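Local coordinates for protein coproheme decarboxylase (Thermus thermophilus, PDB 1VDH) that catalyses the hydrogen peroxide-dependent decarboxylation of Fe-coproporphyrin III to heme b, through a three-propionate intermediate, as the last step of the coproporphyrin-dependent heme pathway, at residues Y158-A162 with K163-S167; G173-G176 with R177-Q180; I213-E216 with M217-E221. All blocks are in the same frame, centred on the assembly; numbering follows the deposited sequence.

Interaction 1 of 3, residues Y158-A162 with K163-S167; sequences YMLPA and KERAS
The side chain of R165, in the first turn of helix 162-177, folds back onto the L160 carbonyl in the loop leading into that helix, making a local contact at the helix N terminus. Its guanidinium takes L160 O side-on, with NE and NH2 each 3.3 Å from that one oxygen. The oxygen lies close to the guanidinium plane, whereas both nitrogens come to it from the same face of the carbonyl, NE from well above. A bend at chi3 (-95°) turns the group back toward the loop and brings A162 CA over one of its faces, 3.7 Å from R165 CZ. P161 occupies the N-cap position, and its backbone oxygen starts the helical pattern by accepting from R165 N at 3.2 Å; A166 N follows with a bond to A162 O of 2.9 Å. Outside this turn R165 NH1 is bonded to Q117 and NH2 to the backbone oxygen of E7, which helps to fix the guanidinium's rotation. L160 lies across the aliphatic part of R165, L160 CB to R165 CG 3.9 Å, and its CD2 meets E164 CG. The carboxylate of E164 turns away to a salt bridge with R3 of a neighbouring subunit.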
ATOM      1  N   TYR A 158     -18.098  -8.980 -16.877  1.00 12.40           N
ATOM      2  CA  TYR A 158     -19.481  -8.637 -16.584  1.00 12.27           C
ATOM      3  C   TYR A 158     -20.310  -8.089 -17.745  1.00 13.55           C
ATOM      4  O   TYR A 158     -21.537  -8.063 -17.667  1.00 13.32           O
ATOM      5  CB  TYR A 158     -19.542  -7.710 -15.367  1.00 11.71           C
ATOM      6  CG  TYR A 158     -19.159  -8.410 -14.084  1.00 10.10           C
ATOM      7  CD1 TYR A 158     -20.120  -9.070 -13.315  1.00  9.82           C
ATOM      8  CD2 TYR A 158     -17.833  -8.435 -13.643  1.00  8.18           C
ATOM      9  CE1 TYR A 158     -19.769  -9.743 -12.137  1.00 10.03           C
ATOM     10  CE2 TYR A 158     -17.474  -9.098 -12.472  1.00  7.81           C
ATOM     11  CZ  TYR A 158     -18.447  -9.751 -11.722  1.00 10.09           C
ATOM     12  OH  TYR A 158     -18.097 -10.407 -10.556  1.00 10.72           O
ATOM     13  N   MET A 159     -19.645  -7.666 -18.819  1.00 12.38           N
ATOM     14  CA  MET A 159     -20.346  -7.148 -19.994  1.00 13.29           C
ATOM     15  C   MET A 159     -20.594  -8.238 -21.040  1.00 13.90           C
ATOM     16  O   MET A 159     -21.370  -8.047 -21.974  1.00 14.19           O
ATOM     17  CB  MET A 159     -19.564  -5.996 -20.628  1.00 12.83           C
ATOM     18  CG  MET A 159     -19.680  -4.676 -19.887  1.00 12.20           C
ATOM     19  SD  MET A 159     -21.396  -4.096 -19.776  1.00 13.37           S
ATOM     20  CE  MET A 159     -21.669  -3.554 -21.477  1.00 13.69           C
ATOM     21  N   LEU A 160     -19.943  -9.384 -20.868  1.00 13.01           N
ATOM     22  CA  LEU A 160     -20.083 -10.500 -21.803  1.00 13.46           C
ATOM     23  C   LEU A 160     -21.465 -11.135 -21.771  1.00 14.81           C
ATOM     24  O   LEU A 160     -22.181 -11.034 -20.774  1.00 13.48           O
ATOM     25  CB  LEU A 160     -19.072 -11.600 -21.472  1.00 12.15           C
ATOM     26  CG  LEU A 160     -17.578 -11.373 -21.683  1.00 10.17           C
ATOM     27  CD1 LEU A 160     -16.830 -12.578 -21.137  1.00  9.69           C
ATOM     28  CD2 LEU A 160     -17.284 -11.170 -23.168  1.00 12.25           C
ATOM     29  N   PRO A 161     -21.885 -11.742 -22.897  1.00 14.73           N
ATOM     30  CA  PRO A 161     -23.192 -12.405 -22.960  1.00 14.82           C
ATOM     31  C   PRO A 161     -23.060 -13.666 -22.102  1.00 14.45           C
ATOM     32  O   PRO A 161     -21.960 -14.214 -21.977  1.00 12.89           O
ATOM     33  CB  PRO A 161     -23.310 -12.784 -24.440  1.00 15.28           C
ATOM     34  CG  PRO A 161     -22.496 -11.743 -25.134  1.00 16.66           C
ATOM     35  CD  PRO A 161     -21.284 -11.637 -24.239  1.00 13.69           C
ATOM     36  N   ALA A 162     -24.163 -14.129 -21.521  1.00 13.16           N
ATOM     37  CA  ALA A 162     -24.138 -15.327 -20.685  1.00 13.92           C
ATOM     38  C   ALA A 162     -23.595 -16.532 -21.453  1.00 14.57           C
ATOM     39  O   ALA A 162     -22.882 -17.365 -20.893  1.00 11.70           O
ATOM     40  CB  ALA A 162     -25.530 -15.627 -20.142  1.00 13.47           C
ATOM     41  N   LYS A 163     -23.902 -16.589 -22.746  1.00 15.58           N
ATOM     42  CA  LYS A 163     -23.456 -17.685 -23.600  1.00 17.25           C
ATOM     43  C   LYS A 163     -21.928 -17.773 -23.683  1.00 15.06           C
ATOM     44  O   LYS A 163     -21.366 -18.866 -23.658  1.00 14.55           O
ATOM     45  CB  LYS A 163     -24.058 -17.545 -25.002  1.00 18.74           C
ATOM     46  CG  LYS A 163     -23.813 -18.746 -25.903  1.00 24.44           C
ATOM     47  CD  LYS A 163     -24.413 -18.534 -27.287  1.00 29.31           C
ATOM     48  CE  LYS A 163     -24.194 -19.751 -28.180  1.00 31.95           C
ATOM     49  NZ  LYS A 163     -24.906 -20.960 -27.672  1.00 34.10           N
ATOM     50  N   GLU A 164     -21.262 -16.626 -23.796  1.00 15.54           N
ATOM     51  CA  GLU A 164     -19.803 -16.604 -23.868  1.00 15.33           C
ATOM     52  C   GLU A 164     -19.192 -16.963 -22.515  1.00 13.58           C
ATOM     53  O   GLU A 164     -18.203 -17.698 -22.448  1.00 12.77           O
ATOM     54  CB  GLU A 164     -19.293 -15.242 -24.351  1.00 18.06           C
ATOM     55  CG  GLU A 164     -17.761 -15.098 -24.371  1.00 22.28           C
ATOM     56  CD  GLU A 164     -17.052 -16.073 -25.318  1.00 26.67           C
ATOM     57  OE1 GLU A 164     -17.694 -16.597 -26.254  1.00 28.80           O
ATOM     58  OE2 GLU A 164     -15.835 -16.305 -25.133  1.00 27.39           O
ATOM     59  N   ARG A 165     -19.783 -16.456 -21.438  1.00 12.64           N
ATOM     60  CA  ARG A 165     -19.285 -16.770 -20.102  1.00 11.78           C
ATOM     61  C   ARG A 165     -19.395 -18.272 -19.846  1.00 13.30           C
ATOM     62  O   ARG A 165     -18.502 -18.874 -19.245  1.00 12.83           O
ATOM     63  CB  ARG A 165     -20.046 -15.977 -19.036  1.00 11.75           C
ATOM     64  CG  ARG A 165     -19.582 -14.524 -18.929  1.00 12.06           C
ATOM     65  CD  ARG A 165     -20.276 -13.782 -17.801  1.00 15.67           C
ATOM     66  NE  ARG A 165     -21.451 -13.044 -18.262  1.00 17.92           N
ATOM     67  CZ  ARG A 165     -22.696 -13.322 -17.899  1.00 18.44           C
ATOM     68  NH1 ARG A 165     -22.941 -14.329 -17.071  1.00 21.94           N
ATOM     69  NH2 ARG A 165     -23.697 -12.584 -18.352  1.00 17.19           N
ATOM     70  N   ALA A 166     -20.469 -18.877 -20.349  1.00 12.18           N
ATOM     71  CA  ALA A 166     -20.688 -20.311 -20.195  1.00 13.14           C
ATOM     72  C   ALA A 166     -19.606 -21.116 -20.915  1.00 11.69           C
ATOM     73  O   ALA A 166     -19.082 -22.083 -20.363  1.00 12.84           O
ATOM     74  CB  ALA A 166     -22.072 -20.696 -20.719  1.00 12.77           C
ATOM     75  N   SER A 167     -19.272 -20.728 -22.144  1.00 12.54           N
ATOM     76  CA  SER A 167     -18.246 -21.450 -22.896  1.00 14.42           C
ATOM     77  C   SER A 167     -16.870 -21.290 -22.247  1.00 13.51           C
ATOM     78  O   SER A 167     -16.066 -22.225 -22.246  1.00 11.96           O
ATOM     79  CB  SER A 167     -18.210 -21.007 -24.363  1.00 15.52           C
ATOM     80  OG  SER A 167     -17.877 -19.638 -24.482  1.00 24.46           O
TER

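Interaction 2 of 3, residues G173-G176 with R177-Q180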
ATOM      1  N   GLY A 173     -13.567 -25.691 -16.433  1.00 16.89           N
ATOM      2  CA  GLY A 173     -13.946 -26.917 -15.751  1.00 17.26           C
ATOM      3  C   GLY A 173     -13.257 -28.130 -16.350  1.00 16.74           C
ATOM      4  O   GLY A 173     -12.874 -29.054 -15.629  1.00 16.92           O
ATOM      5  N   GLU A 174     -13.092 -28.122 -17.669  1.00 18.40           N
ATOM      6  CA  GLU A 174     -12.431 -29.214 -18.381  1.00 19.94           C
ATOM      7  C   GLU A 174     -10.964 -29.312 -17.977  1.00 21.21           C
ATOM      8  O   GLU A 174     -10.470 -30.395 -17.652  1.00 19.79           O
ATOM      9  CB  GLU A 174     -12.524 -29.000 -19.891  1.00 22.73           C
ATOM     10  CG  GLU A 174     -13.925 -29.172 -20.463  1.00 29.69           C
ATOM     11  CD  GLU A 174     -14.020 -28.799 -21.935  1.00 33.00           C
ATOM     12  OE1 GLU A 174     -15.147 -28.814 -22.474  1.00 34.99           O
ATOM     13  OE2 GLU A 174     -12.976 -28.490 -22.555  1.00 35.68           O
ATOM     14  N   THR A 175     -10.276 -28.171 -17.992  1.00 19.17           N
ATOM     15  CA  THR A 175      -8.864 -28.115 -17.628  1.00 19.96           C
ATOM     16  C   THR A 175      -8.627 -28.662 -16.224  1.00 19.67           C
ATOM     17  O   THR A 175      -7.665 -29.400 -15.996  1.00 20.92           O
ATOM     18  CB  THR A 175      -8.325 -26.667 -17.708  1.00 18.54           C
ATOM     19  OG1 THR A 175      -8.374 -26.220 -19.067  1.00 22.00           O
ATOM     20  CG2 THR A 175      -6.885 -26.592 -17.210  1.00 19.88           C
ATOM     21  N   GLY A 176      -9.532 -28.330 -15.306  1.00 20.48           N
ATOM     22  CA  GLY A 176      -9.411 -28.778 -13.930  1.00 22.03           C
ATOM     23  C   GLY A 176      -9.871 -30.199 -13.645  1.00 25.28           C
ATOM     24  O   GLY A 176      -9.649 -30.709 -12.544  1.00 25.84           O
ATOM     25  N   ARG A 177     -10.496 -30.846 -14.626  1.00 24.83           N
ATOM     26  CA  ARG A 177     -10.983 -32.210 -14.448  1.00 25.66           C
ATOM     27  C   ARG A 177      -9.853 -33.210 -14.232  1.00 23.92           C
ATOM     28  O   ARG A 177      -9.999 -34.153 -13.452  1.00 21.58           O
ATOM     29  CB  ARG A 177     -11.869 -32.631 -15.630  1.00 28.49           C
ATOM     30  CG  ARG A 177     -12.353 -34.082 -15.585  1.00 33.15           C
ATOM     31  CD  ARG A 177     -13.650 -34.290 -16.378  1.00 36.77           C
ATOM     32  NE  ARG A 177     -13.563 -33.832 -17.766  1.00 39.91           N
ATOM     33  CZ  ARG A 177     -14.115 -32.710 -18.222  1.00 41.44           C
ATOM     34  NH1 ARG A 177     -14.802 -31.921 -17.403  1.00 42.16           N
ATOM     35  NH2 ARG A 177     -13.983 -32.372 -19.499  1.00 42.16           N
ATOM     36  N   LYS A 178      -8.717 -32.993 -14.893  1.00 23.03           N
ATOM     37  CA  LYS A 178      -7.581 -33.900 -14.739  1.00 22.07           C
ATOM     38  C   LYS A 178      -6.973 -33.798 -13.341  1.00 19.50           C
ATOM     39  O   LYS A 178      -6.193 -34.661 -12.939  1.00 19.49           O
ATOM     40  CB  LYS A 178      -6.506 -33.638 -15.804  1.00 24.52           C
ATOM     41  CG  LYS A 178      -5.723 -32.344 -15.621  1.00 24.88           C
ATOM     42  CD  LYS A 178      -4.557 -32.240 -16.605  1.00 26.36           C
ATOM     43  CE  LYS A 178      -5.044 -32.024 -18.028  1.00 26.83           C
ATOM     44  NZ  LYS A 178      -5.781 -30.736 -18.165  1.00 28.20           N
ATOM     45  N   TYR A 179      -7.329 -32.743 -12.609  1.00 17.00           N
ATOM     46  CA  TYR A 179      -6.817 -32.542 -11.255  1.00 14.23           C
ATOM     47  C   TYR A 179      -7.776 -33.006 -10.162  1.00 15.28           C
ATOM     48  O   TYR A 179      -7.409 -32.998  -8.986  1.00 13.69           O
ATOM     49  CB  TYR A 179      -6.450 -31.070 -11.019  1.00 12.78           C
ATOM     50  CG  TYR A 179      -5.269 -30.596 -11.833  1.00  9.23           C
ATOM     51  CD1 TYR A 179      -5.455 -29.926 -13.038  1.00  6.08           C
ATOM     52  CD2 TYR A 179      -3.964 -30.851 -11.414  1.00  9.93           C
ATOM     53  CE1 TYR A 179      -4.365 -29.521 -13.816  1.00  9.42           C
ATOM     54  CE2 TYR A 179      -2.868 -30.454 -12.180  1.00 10.54           C
ATOM     55  CZ  TYR A 179      -3.075 -29.795 -13.377  1.00  9.92           C
ATOM     56  OH  TYR A 179      -1.994 -29.427 -14.138  1.00 10.58           O
ATOM     57  N   GLN A 180      -8.982 -33.426 -10.548  1.00 15.65           N
ATOM     58  CA  GLN A 180      -9.999 -33.887  -9.594  1.00 17.66           C
ATOM     59  C   GLN A 180      -9.504 -34.923  -8.599  1.00 15.93           C
ATOM     60  O   GLN A 180      -9.843 -34.872  -7.417  1.00 17.44           O
ATOM     61  CB  GLN A 180     -11.206 -34.489 -10.318  1.00 20.20           C
ATOM     62  CG  GLN A 180     -12.215 -33.499 -10.832  1.00 26.29           C
ATOM     63  CD  GLN A 180     -13.554 -34.153 -11.106  1.00 27.54           C
ATOM     64  OE1 GLN A 180     -14.575 -33.758 -10.543  1.00 30.02           O
ATOM     65  NE2 GLN A 180     -13.553 -35.179 -11.950  1.00 27.93           N
TER
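R177 and E174 lie alongside each other and point the same way at the C-terminal end of helix 162-177, just after H172, the predicted axial ligand of the substrate iron, yet their charged ends do not pair. The closest approach is from R177 NH2 to the aliphatic E174 CG, 3.3 Å, while E174 OE1 stays 4.8 Å from R177 NH2 and the carboxylate and guanidinium planes are turned 65° apart. With CG anti to the backbone N (chi1 176°) and a bend at chi3, the arginine runs back along the helix, its guanidinium passing near E174 CA. Bends at chi3 and chi4 return the K178 amine to the last turn, where NZ donates to T175 O at 3.2 Å, in the carbonyl plane and on a lone pair. The Y179 ring meets the helix with its edge, CD1 3.7 Å from T175 O and G176 CA also near the ring plane. The backbone here pairs at a spacing of three residues, R177 N bonding to E174 O and Y179 N to G176 O, both 3.1 Å, and a type I turn from R177 to Q180 leads out of the helix. The ends of K178 and Y179 both reach E216, and the tyrosine ring packs on Q209, K212 and I213, so the helix end and the start of the loop toward strand 184-189 rest against helix 207-217.

Interaction 3 of 3, residues I213-E216 with M217-E221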
ATOM      1  N   ILE A 213      -1.997 -26.901 -11.056  1.00  6.05           N
ATOM      2  CA  ILE A 213      -3.345 -26.512 -11.468  1.00  7.43           C
ATOM      3  C   ILE A 213      -3.519 -25.005 -11.676  1.00  7.30           C
ATOM      4  O   ILE A 213      -4.109 -24.580 -12.669  1.00  8.57           O
ATOM      5  CB  ILE A 213      -4.441 -27.085 -10.514  1.00  5.80           C
ATOM      6  CG1 ILE A 213      -5.830 -26.949 -11.155  1.00  7.20           C
ATOM      7  CG2 ILE A 213      -4.397 -26.392  -9.141  1.00  4.78           C
ATOM      8  CD1 ILE A 213      -6.960 -27.515 -10.309  1.00  6.35           C
ATOM      9  N   VAL A 214      -2.970 -24.194 -10.775  1.00  7.72           N
ATOM     10  CA  VAL A 214      -3.098 -22.742 -10.906  1.00  5.74           C
ATOM     11  C   VAL A 214      -2.355 -22.241 -12.149  1.00  7.21           C
ATOM     12  O   VAL A 214      -2.883 -21.426 -12.902  1.00  7.67           O
ATOM     13  CB  VAL A 214      -2.617 -22.015  -9.628  1.00  4.87           C
ATOM     14  CG1 VAL A 214      -2.584 -20.497  -9.843  1.00  5.35           C
ATOM     15  CG2 VAL A 214      -3.551 -22.350  -8.471  1.00  3.49           C
ATOM     16  N   TYR A 215      -1.163 -22.784 -12.394  1.00  7.01           N
ATOM     17  CA  TYR A 215      -0.373 -22.391 -13.563  1.00  7.21           C
ATOM     18  C   TYR A 215      -1.048 -22.847 -14.861  1.00  7.23           C
ATOM     19  O   TYR A 215      -1.201 -22.056 -15.789  1.00  7.13           O
ATOM     20  CB  TYR A 215       1.042 -22.964 -13.474  1.00  6.76           C
ATOM     21  CG  TYR A 215       2.015 -22.420 -14.510  1.00  9.25           C
ATOM     22  CD1 TYR A 215       1.927 -21.098 -14.965  1.00  8.98           C
ATOM     23  CD2 TYR A 215       3.044 -23.217 -15.004  1.00  8.41           C
ATOM     24  CE1 TYR A 215       2.842 -20.584 -15.887  1.00  7.26           C
ATOM     25  CE2 TYR A 215       3.969 -22.713 -15.927  1.00  9.62           C
ATOM     26  CZ  TYR A 215       3.860 -21.398 -16.363  1.00  9.18           C
ATOM     27  OH  TYR A 215       4.766 -20.908 -17.280  1.00  7.25           O
ATOM     28  N   GLU A 216      -1.460 -24.112 -14.926  1.00  9.32           N
ATOM     29  CA  GLU A 216      -2.119 -24.602 -16.136  1.00  8.99           C
ATOM     30  C   GLU A 216      -3.406 -23.833 -16.429  1.00  8.33           C
ATOM     31  O   GLU A 216      -3.648 -23.442 -17.572  1.00  7.54           O
ATOM     32  CB  GLU A 216      -2.400 -26.105 -16.069  1.00 10.06           C
ATOM     33  CG  GLU A 216      -3.034 -26.628 -17.358  1.00 11.16           C
ATOM     34  CD  GLU A 216      -3.157 -28.141 -17.428  1.00 13.03           C
ATOM     35  OE1 GLU A 216      -3.834 -28.631 -18.354  1.00 13.43           O
ATOM     36  OE2 GLU A 216      -2.571 -28.844 -16.587  1.00 13.04           O
ATOM     37  N   MET A 217      -4.196 -23.560 -15.393  1.00  7.68           N
ATOM     38  CA  MET A 217      -5.448 -22.819 -15.564  1.00 11.27           C
ATOM     39  C   MET A 217      -5.279 -21.398 -16.077  1.00 10.12           C
ATOM     40  O   MET A 217      -6.187 -20.859 -16.709  1.00  9.27           O
ATOM     41  CB  MET A 217      -6.247 -22.775 -14.262  1.00 12.64           C
ATOM     42  CG  MET A 217      -6.946 -24.067 -13.926  1.00 17.27           C
ATOM     43  SD  MET A 217      -7.956 -23.872 -12.456  1.00 20.96           S
ATOM     44  CE  MET A 217      -9.088 -25.249 -12.671  1.00 22.29           C
ATOM     45  N   ARG A 218      -4.126 -20.788 -15.806  1.00  9.51           N
ATOM     46  CA  ARG A 218      -3.886 -19.420 -16.255  1.00  7.67           C
ATOM     47  C   ARG A 218      -3.835 -19.319 -17.781  1.00  8.10           C
ATOM     48  O   ARG A 218      -3.992 -18.234 -18.335  1.00  5.33           O
ATOM     49  CB  ARG A 218      -2.623 -18.840 -15.608  1.00  9.69           C
ATOM     50  CG  ARG A 218      -2.614 -17.306 -15.565  1.00 10.74           C
ATOM     51  CD  ARG A 218      -1.869 -16.778 -14.353  1.00 11.63           C
ATOM     52  NE  ARG A 218      -2.524 -17.175 -13.108  1.00 10.57           N
ATOM     53  CZ  ARG A 218      -2.122 -16.811 -11.894  1.00 11.27           C
ATOM     54  NH1 ARG A 218      -1.058 -16.025 -11.739  1.00  9.31           N
ATOM     55  NH2 ARG A 218      -2.777 -17.253 -10.827  1.00  4.53           N
ATOM     56  N   PHE A 219      -3.667 -20.458 -18.457  1.00  6.92           N
ATOM     57  CA  PHE A 219      -3.647 -20.478 -19.919  1.00  8.42           C
ATOM     58  C   PHE A 219      -5.054 -20.591 -20.530  1.00  9.11           C
ATOM     59  O   PHE A 219      -5.219 -20.444 -21.741  1.00  8.76           O
ATOM     60  CB  PHE A 219      -2.719 -21.579 -20.443  1.00  8.23           C
ATOM     61  CG  PHE A 219      -1.267 -21.335 -20.132  1.00  8.03           C
ATOM     62  CD1 PHE A 219      -0.693 -21.859 -18.982  1.00  5.71           C
ATOM     63  CD2 PHE A 219      -0.483 -20.550 -20.974  1.00  9.12           C
ATOM     64  CE1 PHE A 219       0.650 -21.604 -18.666  1.00  7.68           C
ATOM     65  CE2 PHE A 219       0.857 -20.287 -20.671  1.00  9.60           C
ATOM     66  CZ  PHE A 219       1.423 -20.818 -19.509  1.00  7.50           C
ATOM     67  N   ASP A 220      -6.059 -20.868 -19.701  1.00  8.56           N
ATOM     68  CA  ASP A 220      -7.447 -20.934 -20.179  1.00 10.50           C
ATOM     69  C   ASP A 220      -7.838 -19.474 -20.395  1.00  9.63           C
ATOM     70  O   ASP A 220      -7.463 -18.618 -19.593  1.00 10.48           O
ATOM     71  CB  ASP A 220      -8.379 -21.546 -19.122  1.00  8.90           C
ATOM     72  CG  ASP A 220      -8.093 -23.018 -18.855  1.00 12.85           C
ATOM     73  OD1 ASP A 220      -7.575 -23.709 -19.757  1.00 11.49           O
ATOM     74  OD2 ASP A 220      -8.398 -23.487 -17.733  1.00 11.82           O
ATOM     75  N   GLU A 221      -8.586 -19.183 -21.457  1.00  9.75           N
ATOM     76  CA  GLU A 221      -8.971 -17.799 -21.735  1.00  8.76           C
ATOM     77  C   GLU A 221      -9.659 -17.098 -20.565  1.00  9.47           C
ATOM     78  O   GLU A 221      -9.382 -15.928 -20.289  1.00  8.20           O
ATOM     79  CB  GLU A 221      -9.836 -17.701 -22.997  1.00  9.42           C
ATOM     80  CG  GLU A 221     -10.130 -16.254 -23.407  1.00  8.99           C
ATOM     81  CD  GLU A 221     -10.786 -16.124 -24.777  1.00 13.42           C
ATOM     82  OE1 GLU A 221     -10.837 -17.118 -25.532  1.00 10.63           O
ATOM     83  OE2 GLU A 221     -11.245 -15.012 -25.101  1.00 15.50           O
TER
HETATM   84  O   HOH W   1      -4.494 -19.243 -12.589  1.00  8.90           O
HETATM   85  O   HOH W   2      -4.977 -24.411 -19.789  1.00  7.62           O
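M217 carries helix 207-217 to its C-terminal end, where a type I turn from M217 to D220 leads to helix 221-226 in this chlorite dismutase-family dimeric alpha+beta barrel. Its amide completes a regular helical bond to I213 O, and its side chain runs alongside I213, M217 CE to I213 CD1 3.9 Å. That side chain also packs on H172, the predicted axial ligand of the substrate iron, which places the turn beside the probable iron site. R218 comes next, its amide reaching V214 O and Y215 O through two weak bonds. A first torsion of -157° sets CG opposite the backbone nitrogen, and further bends bring the guanidinium back beside V214, R218 NH2 3.4 Å from V214 CG1. A water lying in the guanidinium plane accepts from R218 NE at 2.9 Å and donates to V214 O at 2.7 Å, while NH1 forms a salt bridge with E197 of a neighbouring subunit. F219 bonds through its amide to E216 O and directs its ring edge at the face of Y215 in an edge-to-face pair, centroids 5.3 Å apart and planes at 62°. Y158 of that same neighbouring subunit meets the F219 ring too. Replacing F219 by alanine is likely to open a gap over the Y215 face at the subunit interface and to cost Y158 of the neighbour its contact with this ring. At D220, the N-cap residue of helix 221-226, the carboxylate is bonded to T175, and a second water donates to D220 OD1 at 2.7 Å and to E216 O at 2.8 Å.

Following the chain from its N terminus, the three contacts come in series, none nested in or crossing another. Interaction 1 closes the turn from strand 155-156 into helix 162-177; interaction 2 ends that same helix and starts the loop toward strand 184-189; interaction 3 joins helix 207-217 to helix 221-226. Interactions 1 and 2 do not touch, their centres about 21 Å apart. Interactions 2 and 3 meet directly, tying the end of helix 162-177 to helix 207-217 and the turn beyond it: polar groups of interaction 2 meet the E216 and D220 carboxylates, and G176 packs on M217. Between subunits, Y158 of interaction 1 meets F219 of interaction 3 in a neighbouring copy within the homopentamer.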